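PDB 6GIO: amino acid amide racemase from Ochrobactrum anthropi, which is a pyridoxal-5'-phosphate-binding enzyme of the class-III aminotransferase family, seen as an assembly of two chains. Local coordinates for residues Tyr188-Ser193 and His231-Val236; Ile375-Tyr380 and Gly426-Ser431; Met250-His255 and Arg347-Ala352; Pro260-Phe265 and Trp283-Ala288. All coordinates share one frame; numbering follows the deposited sequence.

Interaction 1 of 4, residues Tyr188-Ser193 and His231-Val236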
loop_
_atom_site.group_PDB
_atom_site.type_symbol
_atom_site.label_atom_id
_atom_site.label_comp_id
_atom_site.label_asym_id
_atom_site.label_seq_id
_atom_site.Cartn_x
_atom_site.Cartn_y
_atom_site.Cartn_z
ATOM N N TYR C 188 -5.515 30.778 19.830
ATOM C CA TYR C 188 -4.877 31.974 19.272
ATOM C C TYR C 188 -4.763 31.895 17.766
ATOM O O TYR C 188 -5.072 32.856 17.074
ATOM C CB TYR C 188 -3.472 32.215 19.864
ATOM C CG TYR C 188 -2.920 33.587 19.540
ATOM C CD1 TYR C 188 -3.479 34.756 20.106
ATOM C CD2 TYR C 188 -1.827 33.725 18.695
ATOM C CE1 TYR C 188 -2.955 36.014 19.811
ATOM C CE2 TYR C 188 -1.305 34.956 18.392
ATOM C CZ TYR C 188 -1.851 36.096 18.950
ATOM O OH TYR C 188 -1.281 37.305 18.595
ATOM N N HIS C 189 -4.264 30.771 17.257
ATOM C CA HIS C 189 -4.272 30.535 15.816
ATOM C C HIS C 189 -5.702 30.679 15.221
ATOM O O HIS C 189 -5.894 31.382 14.235
ATOM C CB HIS C 189 -3.643 29.205 15.504
ATOM C CG HIS C 189 -2.156 29.269 15.424
ATOM N ND1 HIS C 189 -1.328 29.101 16.520
ATOM C CD2 HIS C 189 -1.337 29.503 14.379
ATOM C CE1 HIS C 189 -0.063 29.180 16.138
ATOM N NE2 HIS C 189 -0.043 29.429 14.842
ATOM N N PHE C 190 -6.704 30.085 15.847
ATOM C CA PHE C 190 -8.085 30.205 15.370
ATOM C C PHE C 190 -8.549 31.630 15.304
ATOM O O PHE C 190 -9.293 31.949 14.402
ATOM C CB PHE C 190 -9.092 29.410 16.219
ATOM C CG PHE C 190 -9.095 27.916 15.975
ATOM C CD1 PHE C 190 -8.398 27.328 14.906
ATOM C CD2 PHE C 190 -9.847 27.092 16.809
ATOM C CE1 PHE C 190 -8.435 25.960 14.716
ATOM C CE2 PHE C 190 -9.928 25.733 16.586
ATOM C CZ PHE C 190 -9.186 25.169 15.563
ATOM N N ALA C 191 -8.101 32.469 16.241
ATOM C CA ALA C 191 -8.500 33.890 16.265
ATOM C C ALA C 191 -7.701 34.786 15.294
ATOM O O ALA C 191 -7.991 35.949 15.151
ATOM C CB ALA C 191 -8.404 34.422 17.679
ATOM N N THR C 192 -6.653 34.253 14.668
ATOM C CA THR C 192 -5.777 35.043 13.835
ATOM C C THR C 192 -5.512 34.353 12.464
ATOM O O THR C 192 -6.315 34.421 11.544
ATOM C CB THR C 192 -4.450 35.317 14.566
ATOM O OG1 THR C 192 -3.798 34.082 14.880
ATOM C CG2 THR C 192 -4.695 36.102 15.872
ATOM N N SER C 193 -4.396 33.646 12.344
ATOM C CA SER C 193 -3.934 33.221 11.058
ATOM C C SER C 193 -4.448 31.845 10.570
ATOM O O SER C 193 -4.249 31.504 9.410
ATOM C CB SER C 193 -2.387 33.299 11.031
ATOM O OG SER C 193 -1.799 32.507 12.026
ATOM N N HIS C 231 -16.461 24.190 15.439
ATOM C CA HIS C 231 -16.371 24.909 14.156
ATOM C C HIS C 231 -16.521 24.004 12.958
ATOM O O HIS C 231 -16.133 24.388 11.852
ATOM C CB HIS C 231 -15.023 25.651 14.053
ATOM C CG HIS C 231 -14.770 26.595 15.186
ATOM N ND1 HIS C 231 -15.385 27.827 15.274
ATOM C CD2 HIS C 231 -13.973 26.493 16.277
ATOM C CE1 HIS C 231 -14.990 28.438 16.378
ATOM N NE2 HIS C 231 -14.134 27.650 17.003
ATOM N N GLY C 232 -17.099 22.816 13.172
ATOM C CA GLY C 232 -17.326 21.869 12.117
ATOM C C GLY C 232 -16.063 21.146 11.660
ATOM O O GLY C 232 -16.098 20.466 10.648
ATOM N N ILE C 233 -14.945 21.296 12.372
ATOM C CA ILE C 233 -13.706 20.592 11.999
ATOM C C ILE C 233 -13.929 19.098 12.322
ATOM O O ILE C 233 -14.309 18.721 13.442
ATOM C CB ILE C 233 -12.466 21.132 12.752
ATOM C CG1 ILE C 233 -12.222 22.601 12.407
ATOM C CG2 ILE C 233 -11.226 20.343 12.399
ATOM C CD1 ILE C 233 -11.328 23.400 13.328
ATOM N N LEU C 234 -13.707 18.235 11.350
ATOM C CA LEU C 234 -13.840 16.811 11.591
ATOM C C LEU C 234 -12.647 16.261 12.398
ATOM O O LEU C 234 -11.493 16.699 12.228
ATOM C CB LEU C 234 -13.982 16.073 10.264
ATOM C CG LEU C 234 -15.201 16.452 9.420
ATOM C CD1 LEU C 234 -15.216 15.715 8.078
ATOM C CD2 LEU C 234 -16.474 16.195 10.203
ATOM N N VAL C 235 -12.944 15.292 13.265
ATOM C CA VAL C 235 -12.015 14.787 14.231
ATOM C C VAL C 235 -11.611 13.367 13.815
ATOM O O VAL C 235 -12.451 12.475 13.665
ATOM C CB VAL C 235 -12.664 14.823 15.628
ATOM C CG1 VAL C 235 -11.723 14.274 16.687
ATOM C CG2 VAL C 235 -13.089 16.255 15.966
ATOM N N VAL C 236 -10.320 13.205 13.563
ATOM C CA VAL C 236 -9.799 11.998 12.973
ATOM C C VAL C 236 -8.897 11.396 14.032
ATOM O O VAL C 236 -7.960 12.042 14.455
ATOM C CB VAL C 236 -8.935 12.293 11.707
ATOM C CG1 VAL C 236 -8.374 11.002 11.101
ATOM C CG2 VAL C 236 -9.694 13.082 10.642
#
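The ring of F190 meets the ring of H231 and the end of I233 through its CE1, CZ and CE2 atoms, and both partners approach it obliquely. The two rings are steeply turned, with planes at 76° and centroids 5.6 Å apart, an oblique aromatic pair. The contact joins two parts of the large PLP-binding domain of a class-III aminotransferase fold: the end of helix 179-191 and the loop that leads from helix 220-229 into strand 234-238. Two neighbouring atoms of F190 do the touching on the apolar side: CZ lies 3.6 Å from I233 CD1, while F190 CE1 is 4.1 Å from that same methyl carbon. The isoleucine comes from the opposite direction, and its nearly straight chain (chi2 163°) carries CD1 outward to the phenyl ring. P196 touches both F190 and H231, so the aromatic pair has a further shared neighbour. The loop reaches this place because helix 220-229 ends in a Schellman motif: G232, at a phi of 75°, is the C-prime residue, its N bonded to the O of R229, while I233 N returns to C228 O. On the other segment, T192 OG1 donates to Y188 O across 2.8 Å, linking T192 back to the carbonyl four residues earlier. I233 is buried, whereas F190 and H231 are partly exposed, so the contact runs from the interior toward the surface. At the outer end H231 CD2 sits 4.1 Å from F190 CE2.

Interaction 2 of 4, residues Ile375-Tyr380 and Gly426-Ser431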
loop_
_atom_site.group_PDB
_atom_site.type_symbol
_atom_site.label_atom_id
_atom_site.label_comp_id
_atom_site.label_asym_id
_atom_site.label_seq_id
_atom_site.Cartn_x
_atom_site.Cartn_y
_atom_site.Cartn_z
ATOM N N ILE C 375 21.586 -1.276 23.903
ATOM C CA ILE C 375 20.609 -2.042 24.678
ATOM C C ILE C 375 19.782 -2.985 23.764
ATOM O O ILE C 375 19.552 -4.159 24.103
ATOM C CB ILE C 375 19.701 -1.107 25.499
ATOM C CG1 ILE C 375 20.543 -0.407 26.586
ATOM C CG2 ILE C 375 18.552 -1.881 26.116
ATOM C CD1 ILE C 375 19.862 0.778 27.213
ATOM N N ILE C 376 19.341 -2.492 22.606
ATOM C CA ILE C 376 18.617 -3.340 21.630
ATOM C C ILE C 376 19.501 -4.498 21.120
ATOM O O ILE C 376 19.052 -5.643 20.992
ATOM C CB ILE C 376 18.188 -2.546 20.370
ATOM C CG1 ILE C 376 17.370 -1.302 20.716
ATOM C CG2 ILE C 376 17.390 -3.427 19.446
ATOM C CD1 ILE C 376 16.086 -1.568 21.436
ATOM N N TYR C 377 20.743 -4.169 20.775
ATOM C CA TYR C 377 21.675 -5.180 20.268
ATOM C C TYR C 377 21.955 -6.261 21.304
ATOM O O TYR C 377 21.965 -7.467 21.012
ATOM C CB TYR C 377 22.983 -4.534 19.871
ATOM C CG TYR C 377 23.981 -5.537 19.411
ATOM C CD1 TYR C 377 23.994 -5.960 18.100
ATOM C CD2 TYR C 377 24.927 -6.056 20.286
ATOM C CE1 TYR C 377 24.919 -6.882 17.656
ATOM C CE2 TYR C 377 25.859 -6.980 19.852
ATOM C CZ TYR C 377 25.840 -7.390 18.536
ATOM O OH TYR C 377 26.752 -8.314 18.108
ATOM N N ARG C 378 22.186 -5.852 22.530
ATOM C CA ARG C 378 22.394 -6.836 23.572
ATOM C C ARG C 378 21.116 -7.624 23.863
ATOM O O ARG C 378 21.183 -8.826 24.161
ATOM C CB ARG C 378 22.936 -6.175 24.832
ATOM C CG ARG C 378 23.320 -7.125 25.953
ATOM C CD ARG C 378 24.424 -8.075 25.496
ATOM N NE ARG C 378 24.838 -8.970 26.566
ATOM C CZ ARG C 378 25.549 -10.086 26.374
ATOM N NH1 ARG C 378 25.906 -10.459 25.147
ATOM N NH2 ARG C 378 25.865 -10.842 27.400
ATOM N N GLY C 379 19.955 -6.960 23.805
ATOM C CA GLY C 379 18.663 -7.671 23.875
ATOM C C GLY C 379 18.555 -8.813 22.863
ATOM O O GLY C 379 18.185 -9.950 23.172
ATOM N N TYR C 380 18.849 -8.474 21.636
ATOM C CA TYR C 380 18.886 -9.415 20.551
ATOM C C TYR C 380 19.824 -10.606 20.868
ATOM O O TYR C 380 19.434 -11.755 20.683
ATOM C CB TYR C 380 19.304 -8.670 19.276
ATOM C CG TYR C 380 19.996 -9.531 18.279
ATOM C CD1 TYR C 380 19.256 -10.361 17.427
ATOM C CD2 TYR C 380 21.408 -9.546 18.187
ATOM C CE1 TYR C 380 19.890 -11.170 16.512
ATOM C CE2 TYR C 380 22.054 -10.363 17.276
ATOM C CZ TYR C 380 21.287 -11.163 16.444
ATOM O OH TYR C 380 21.880 -11.967 15.515
ATOM N N GLY C 426 29.634 -1.175 30.446
ATOM C CA GLY C 426 30.584 -1.075 29.348
ATOM C C GLY C 426 30.992 -2.410 28.724
ATOM O O GLY C 426 32.155 -2.633 28.395
ATOM N N LYS C 427 30.029 -3.294 28.516
ATOM C CA LYS C 427 30.347 -4.624 28.029
ATOM C C LYS C 427 29.960 -4.849 26.572
ATOM O O LYS C 427 30.129 -5.964 26.065
ATOM C CB LYS C 427 29.696 -5.660 28.931
ATOM C CG LYS C 427 30.167 -5.535 30.366
ATOM C CD LYS C 427 29.949 -6.837 31.093
ATOM C CE LYS C 427 28.783 -6.811 32.066
ATOM N NZ LYS C 427 29.291 -6.749 33.471
ATOM N N VAL C 428 29.502 -3.788 25.897
ATOM C CA VAL C 428 29.061 -3.867 24.499
ATOM C C VAL C 428 29.860 -2.909 23.599
ATOM O O VAL C 428 29.886 -1.721 23.862
ATOM C CB VAL C 428 27.545 -3.518 24.423
ATOM C CG1 VAL C 428 26.994 -3.733 23.019
ATOM C CG2 VAL C 428 26.762 -4.321 25.458
ATOM N N ALA C 429 30.476 -3.410 22.529
ATOM C CA ALA C 429 31.314 -2.575 21.628
ATOM C C ALA C 429 30.537 -1.556 20.765
ATOM O O ALA C 429 29.340 -1.736 20.486
ATOM C CB ALA C 429 32.169 -3.458 20.726
ATOM N N ASP C 430 31.254 -0.503 20.341
ATOM C CA ASP C 430 30.720 0.564 19.468
ATOM C C ASP C 430 30.515 0.105 18.022
ATOM O O ASP C 430 29.566 0.553 17.362
ATOM C CB ASP C 430 31.647 1.805 19.453
ATOM C CG ASP C 430 31.395 2.774 20.616
ATOM O OD1 ASP C 430 30.309 2.772 21.237
ATOM O OD2 ASP C 430 32.307 3.573 20.896
ATOM N N SER C 431 31.414 -0.757 17.530
ATOM C CA SER C 431 31.362 -1.254 16.132
ATOM C C SER C 431 30.160 -2.169 15.849
ATOM O O SER C 431 29.708 -2.265 14.711
ATOM C CB SER C 431 32.636 -2.024 15.778
ATOM O OG SER C 431 32.510 -3.363 16.212
#
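Across the contact the backbones come closest at R378 and V428, whose CA atoms are 7.4 Å apart; one segment is a regular helical turn and the other a loop that becomes extended at V428 and A429. Within 375-380 the helix is kept by G379 N bonding I375 O at 2.8 Å and Y380 N bonding I376 O at 2.9 Å. The loop begins at G426, the C-prime residue of a Schellman motif ending helix 406-424 (phi 63°), with K427 N returning to D422 O and G426 N to V423 O. V428 then points its side chain at the helix. The two methyls of V428 divide the work: CG1 lies 4.1 Å from CD2 of Y377, at an oblique approach to the ring, and CG2 lies 4.3 Å from CB of R378. In V428, CG1 is anti to the backbone N (chi1 -174°), which sets one branch before each helix residue. This joins helix 369-382 to the C-terminal tail in the small domain of the class-III aminotransferase fold, where helices 369-382 and 406-424 also touch through I375 and V423. R378 meets the valine with its aliphatic base alone: its guanidinium is held elsewhere, NE in a salt bridge to D422 and NH1 on Q381 OE1. K374 NZ donates to V428 O and makes a salt bridge to D430 OD1, a less certain tie because D430 is poorly ordered. Y377 continues past the valine to touch D432 and V433 of helix 431-434, and P25 from the N-terminal region.

Interaction 3 of 4, residues Met250-His255 and Arg347-Ala352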
loop_
_atom_site.group_PDB
_atom_site.type_symbol
_atom_site.label_atom_id
_atom_site.label_comp_id
_atom_site.label_asym_id
_atom_site.label_seq_id
_atom_site.Cartn_x
_atom_site.Cartn_y
_atom_site.Cartn_z
ATOM N N MET C 250 -10.960 -1.707 23.268
ATOM C CA MET C 250 -10.885 -2.084 21.870
ATOM C C MET C 250 -10.163 -0.973 21.102
ATOM O O MET C 250 -9.226 -1.235 20.351
ATOM C CB MET C 250 -12.283 -2.362 21.294
ATOM C CG MET C 250 -12.264 -2.783 19.808
ATOM S SD MET C 250 -11.287 -4.288 19.438
ATOM C CE MET C 250 -12.580 -5.531 19.439
ATOM N N HIS C 251 -10.582 0.270 21.325
ATOM C CA HIS C 251 -9.928 1.430 20.695
ATOM C C HIS C 251 -9.269 2.328 21.719
ATOM O O HIS C 251 -9.888 2.691 22.735
ATOM C CB HIS C 251 -10.937 2.250 19.904
ATOM C CG HIS C 251 -11.787 1.434 18.995
ATOM N ND1 HIS C 251 -11.279 0.798 17.879
ATOM C CD2 HIS C 251 -13.118 1.160 19.026
ATOM C CE1 HIS C 251 -12.259 0.146 17.280
ATOM N NE2 HIS C 251 -13.384 0.348 17.954
ATOM N N CYS C 252 -8.017 2.706 21.455
ATOM C CA CYS C 252 -7.322 3.543 22.403
ATOM C C CYS C 252 -8.065 4.836 22.665
ATOM O O CYS C 252 -7.950 5.384 23.714
ATOM C CB CYS C 252 -5.904 3.849 21.967
ATOM S SG CYS C 252 -4.966 4.788 23.212
ATOM N N PHE C 253 -8.801 5.357 21.697
ATOM C CA PHE C 253 -9.509 6.636 21.943
ATOM C C PHE C 253 -10.613 6.512 22.979
ATOM O O PHE C 253 -11.070 7.547 23.529
ATOM C CB PHE C 253 -10.053 7.234 20.647
ATOM C CG PHE C 253 -11.178 6.465 20.021
ATOM C CD1 PHE C 253 -12.498 6.666 20.436
ATOM C CD2 PHE C 253 -10.953 5.618 18.932
ATOM C CE1 PHE C 253 -13.540 5.997 19.821
ATOM C CE2 PHE C 253 -12.014 4.976 18.285
ATOM C CZ PHE C 253 -13.297 5.160 18.737
ATOM N N GLN C 254 -11.048 5.284 23.267
ATOM C CA GLN C 254 -12.096 5.099 24.278
ATOM C C GLN C 254 -11.594 5.386 25.701
ATOM O O GLN C 254 -12.401 5.577 26.593
ATOM C CB GLN C 254 -12.720 3.688 24.208
ATOM C CG GLN C 254 -13.465 3.414 22.930
ATOM C CD GLN C 254 -13.950 1.997 22.769
ATOM O OE1 GLN C 254 -13.170 1.037 22.772
ATOM N NE2 GLN C 254 -15.253 1.868 22.512
ATOM N N HIS C 255 -10.269 5.409 25.907
ATOM C CA HIS C 255 -9.690 5.864 27.154
ATOM C C HIS C 255 -9.837 7.398 27.327
ATOM O O HIS C 255 -9.712 7.900 28.420
ATOM C CB HIS C 255 -8.175 5.547 27.205
ATOM C CG HIS C 255 -7.856 4.092 27.262
ATOM N ND1 HIS C 255 -8.045 3.331 28.397
ATOM C CD2 HIS C 255 -7.356 3.253 26.323
ATOM C CE1 HIS C 255 -7.688 2.084 28.146
ATOM N NE2 HIS C 255 -7.263 2.011 26.898
ATOM N N ARG C 347 5.893 4.173 30.454
ATOM C CA ARG C 347 4.557 4.781 30.183
ATOM C C ARG C 347 3.901 4.008 29.072
ATOM O O ARG C 347 4.518 3.170 28.424
ATOM C CB ARG C 347 4.675 6.275 29.844
ATOM C CG ARG C 347 5.710 6.611 28.763
ATOM C CD ARG C 347 5.677 8.091 28.324
ATOM N NE ARG C 347 6.694 8.326 27.294
ATOM C CZ ARG C 347 7.915 8.799 27.524
ATOM N NH1 ARG C 347 8.292 9.130 28.733
ATOM N NH2 ARG C 347 8.778 8.929 26.543
ATOM N N GLY C 348 2.631 4.252 28.871
ATOM C CA GLY C 348 1.913 3.532 27.835
ATOM C C GLY C 348 0.542 3.158 28.301
ATOM O O GLY C 348 0.074 3.646 29.336
ATOM N N ARG C 349 -0.119 2.312 27.531
ATOM C CA ARG C 349 -1.319 1.680 28.008
ATOM C C ARG C 349 -1.300 0.259 27.565
ATOM O O ARG C 349 -0.955 -0.018 26.400
ATOM C CB ARG C 349 -2.551 2.337 27.482
ATOM C CG ARG C 349 -2.700 3.789 27.770
ATOM C CD ARG C 349 -4.125 4.141 27.405
ATOM N NE ARG C 349 -4.461 5.557 27.565
ATOM C CZ ARG C 349 -4.913 6.110 28.681
ATOM N NH1 ARG C 349 -5.041 5.379 29.780
ATOM N NH2 ARG C 349 -5.230 7.406 28.711
ATOM N N GLY C 350 -1.708 -0.637 28.467
ATOM C CA GLY C 350 -1.838 -2.044 28.148
ATOM C C GLY C 350 -0.531 -2.573 27.592
ATOM O O GLY C 350 0.512 -2.395 28.200
ATOM N N LEU C 351 -0.571 -3.182 26.415
ATOM C CA LEU C 351 0.644 -3.715 25.798
ATOM C C LEU C 351 1.314 -2.763 24.774
ATOM O O LEU C 351 2.062 -3.192 23.888
ATOM C CB LEU C 351 0.355 -5.104 25.217
ATOM C CG LEU C 351 0.238 -6.227 26.271
ATOM C CD1 LEU C 351 -0.398 -7.447 25.648
ATOM C CD2 LEU C 351 1.591 -6.581 26.896
ATOM N N ALA C 352 1.050 -1.463 24.924
ATOM C CA ALA C 352 1.783 -0.422 24.200
ATOM C C ALA C 352 2.618 0.281 25.246
ATOM O O ALA C 352 2.124 1.127 25.980
ATOM C CB ALA C 352 0.834 0.550 23.511
#
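Segment 250-255 turns into a short 3-10 stretch at 252-255, while 347-352 runs from the end of strand 343-349 through a type II' beta turn, R349 to A352, and the CA atoms of C252 and R349 come within 8.4 Å. The turn is the hairpin connection between strands 343-349 and 352-357 in the small-domain sheet of this class-III aminotransferase fold; A352 N bonds R349 O at 2.9 Å, with a weak bond returning from R349 N to A352 O. From the turn's first position R349 reaches back to H255. Its guanidinium lies flat on the imidazole, planes 2° apart and centres 4.4 Å apart, an offset stack in which the group slides past the ring. Ring and arginine overlap in two zones. R349 CD stands over the ring face, 3.7 Å from the centroid, as a CH-pi contact, while H255 CB sits beneath the guanidinium centre, 3.6 Å from R349 CZ. The arginine is straight from CG to NE, with a chi4 of -88° swinging the guanidinium plane across the chain and parallel to the ring. Polar partners outside fix both groups: R349 NH2 makes a salt bridge to E256, and H255 NE2 bonds T247 OG1. E256 would probably stabilise the positive charge of the guanidinium and helps fix its rotation. On the other segment H251 N donates to Q254 OE1 at 3.1 Å and 164°, linking that side chain back to the backbone. C252, whose backbone N bonds E239, adds its sulfur at the margin, where C252 SG lies 4.3 Å from R349 CD.

Interaction 4 of 4, residues Pro260-Phe265 and Trp283-Ala288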
loop_
_atom_site.group_PDB
_atom_site.type_symbol
_atom_site.label_atom_id
_atom_site.label_comp_id
_atom_site.label_asym_id
_atom_site.label_seq_id
_atom_site.Cartn_x
_atom_site.Cartn_y
_atom_site.Cartn_z
ATOM N N PRO C 260 -14.893 10.162 17.599
ATOM C CA PRO C 260 -14.374 10.711 16.364
ATOM C C PRO C 260 -15.364 10.661 15.204
ATOM O O PRO C 260 -16.213 9.800 15.141
ATOM C CB PRO C 260 -13.146 9.820 16.056
ATOM C CG PRO C 260 -13.334 8.573 16.862
ATOM C CD PRO C 260 -14.193 8.930 18.030
ATOM N N ASP C 261 -15.177 11.561 14.258
ATOM C CA ASP C 261 -15.822 11.471 12.994
ATOM C C ASP C 261 -15.215 10.369 12.134
ATOM O O ASP C 261 -15.902 9.762 11.317
ATOM C CB ASP C 261 -15.655 12.837 12.334
ATOM C CG ASP C 261 -16.430 13.942 13.097
ATOM O OD1 ASP C 261 -17.645 13.762 13.185
ATOM O OD2 ASP C 261 -15.837 14.941 13.593
ATOM N N MET C 262 -13.912 10.124 12.282
ATOM C CA MET C 262 -13.229 9.247 11.358
ATOM C C MET C 262 -12.180 8.509 12.134
ATOM O O MET C 262 -11.484 9.121 12.948
ATOM C CB MET C 262 -12.587 10.056 10.216
ATOM C CG MET C 262 -11.768 9.232 9.200
ATOM S SD MET C 262 -11.099 10.136 7.775
ATOM C CE MET C 262 -12.639 10.436 6.878
ATOM N N VAL C 263 -12.048 7.207 11.861
ATOM C CA VAL C 263 -11.011 6.417 12.497
ATOM C C VAL C 263 -10.183 5.722 11.433
ATOM O O VAL C 263 -10.746 5.206 10.458
ATOM C CB VAL C 263 -11.587 5.363 13.469
ATOM C CG1 VAL C 263 -10.454 4.629 14.169
ATOM C CG2 VAL C 263 -12.510 6.003 14.504
ATOM N N VAL C 264 -8.862 5.735 11.618
ATOM C CA VAL C 264 -7.925 5.104 10.679
ATOM C C VAL C 264 -7.295 3.905 11.366
ATOM O O VAL C 264 -6.797 4.010 12.538
ATOM C CB VAL C 264 -6.845 6.107 10.217
ATOM C CG1 VAL C 264 -5.878 5.478 9.181
ATOM C CG2 VAL C 264 -7.498 7.359 9.648
ATOM N N PHE C 265 -7.370 2.738 10.688
ATOM C CA PHE C 265 -6.823 1.515 11.225
ATOM C C PHE C 265 -5.693 0.973 10.360
ATOM O O PHE C 265 -5.643 1.226 9.155
ATOM C CB PHE C 265 -7.893 0.439 11.315
ATOM C CG PHE C 265 -9.064 0.775 12.208
ATOM C CD1 PHE C 265 -9.020 0.498 13.549
ATOM C CD2 PHE C 265 -10.251 1.251 11.663
ATOM C CE1 PHE C 265 -10.099 0.753 14.347
ATOM C CE2 PHE C 265 -11.363 1.482 12.461
ATOM C CZ PHE C 265 -11.277 1.248 13.809
ATOM N N TRP C 283 -21.353 10.926 4.009
ATOM C CA TRP C 283 -21.270 12.110 3.174
ATOM C C TRP C 283 -19.818 12.402 2.780
ATOM O O TRP C 283 -19.581 12.903 1.715
ATOM C CB TRP C 283 -21.955 13.327 3.826
ATOM C CG TRP C 283 -21.241 13.971 5.003
ATOM C CD1 TRP C 283 -21.380 13.664 6.326
ATOM C CD2 TRP C 283 -20.315 15.049 4.949
ATOM N NE1 TRP C 283 -20.574 14.458 7.083
ATOM C CE2 TRP C 283 -19.922 15.330 6.262
ATOM C CE3 TRP C 283 -19.785 15.813 3.914
ATOM C CZ2 TRP C 283 -19.012 16.345 6.568
ATOM C CZ3 TRP C 283 -18.867 16.800 4.215
ATOM C CH2 TRP C 283 -18.493 17.057 5.533
ATOM N N VAL C 284 -18.855 12.035 3.606
ATOM C CA VAL C 284 -17.434 12.138 3.213
ATOM C C VAL C 284 -17.000 10.955 2.349
ATOM O O VAL C 284 -16.363 11.133 1.302
ATOM C CB VAL C 284 -16.535 12.164 4.470
ATOM C CG1 VAL C 284 -15.046 12.098 4.107
ATOM C CG2 VAL C 284 -16.864 13.374 5.320
ATOM N N MET C 285 -17.331 9.751 2.804
ATOM C CA MET C 285 -16.750 8.529 2.269
ATOM C C MET C 285 -17.289 8.193 0.874
ATOM O O MET C 285 -16.610 7.552 0.050
ATOM C CB MET C 285 -16.950 7.377 3.254
ATOM C CG MET C 285 -16.289 7.608 4.589
ATOM S SD MET C 285 -14.478 7.802 4.520
ATOM C CE MET C 285 -13.974 6.242 3.835
ATOM N N ASP C 286 -18.506 8.660 0.607
ATOM C CA ASP C 286 -19.114 8.554 -0.713
ATOM C C ASP C 286 -18.955 9.833 -1.541
ATOM O O ASP C 286 -19.739 10.057 -2.453
ATOM C CB ASP C 286 -20.608 8.236 -0.590
ATOM C CG ASP C 286 -20.871 6.812 -0.199
ATOM O OD1 ASP C 286 -19.896 6.007 -0.042
ATOM O OD2 ASP C 286 -22.085 6.500 -0.032
ATOM N N HIS C 287 -17.936 10.643 -1.261
ATOM C CA HIS C 287 -17.757 11.971 -1.916
ATOM C C HIS C 287 -17.808 11.872 -3.450
ATOM O O HIS C 287 -18.485 12.652 -4.084
ATOM C CB HIS C 287 -16.437 12.620 -1.471
ATOM C CG HIS C 287 -15.994 13.759 -2.330
ATOM N ND1 HIS C 287 -16.600 14.996 -2.290
ATOM C CD2 HIS C 287 -14.987 13.859 -3.235
ATOM C CE1 HIS C 287 -16.004 15.804 -3.150
ATOM N NE2 HIS C 287 -15.032 15.135 -3.749
ATOM N N ALA C 288 -17.100 10.906 -4.026
ATOM C CA ALA C 288 -17.168 10.668 -5.458
ATOM C C ALA C 288 -16.727 9.257 -5.787
ATOM O O ALA C 288 -15.880 8.708 -5.101
ATOM C CB ALA C 288 -16.283 11.661 -6.184
#
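M262 CE is the point of the contact, touching V284 and M285 of helix 282-285 at once. The methyl carbon lies 4.0 Å from V284 CG1, and M285 SD is likewise 4.0 Å from M262 CE, so a single thioether methyl spans two consecutive helix residues. Its chain leaves the strand extended, with CG anti to the backbone N (chi1 177°), and bends only at the last torsion (chi3 -71°), which turns CE aside. V284 is met at about a right angle. The M285 chain crosses more obliquely, and its bend at chi2 (-61°) brings the sulfur to the methyl. All three side chains are buried, yet the two segments bury just 80 Å² between them, and the nearest CA atoms, M262 and V284, are 9.6 Å apart. Much of the surrounding enclosure therefore comes from elsewhere: V278 of strand 276-281 touches both methionines, A119 of helix 112-127 packs on M262, and L234 on V284. The outer side contrasts with this core. W283 is exposed, its indole reaching no atom of 260-265 closer than 6.8 Å, and one face of its ring is covered by V284 CG2. D286 stands at the helix end, turned from the strand, where its OD1 accepts the N of E17 of the second subunit, and M285 packs on A16 of that subunit. Strand 262-265 bonds to strands 234-238 and 276-281, so this is a helix packed against the central mixed sheet of the PLP-binding domain, beside the dimer interface.

How the interactions relate
Along the chain interaction 1 closes first, interaction 3 then encloses interaction 4, and interaction 2 comes last. Interactions 1 and 4 share the PLP-binding-domain sheet, where strands 234-238 and 262-265 are neighbours: V235 N lies 2.9 Å from D261 OD2, and the centres are about 19 Å apart. Interaction 3 meets interaction 4 through F253 on P260 and V263, and H251 on F265. It ties the loop between those strands to edge strand 343-349 of the other sheet, with the side chain of C252 about 10 Å from the pyridoxal-5'-phosphate, and so links the two parts of the fold. Interaction 2 lies in the other part, its centre about 47 Å from that of interaction 1.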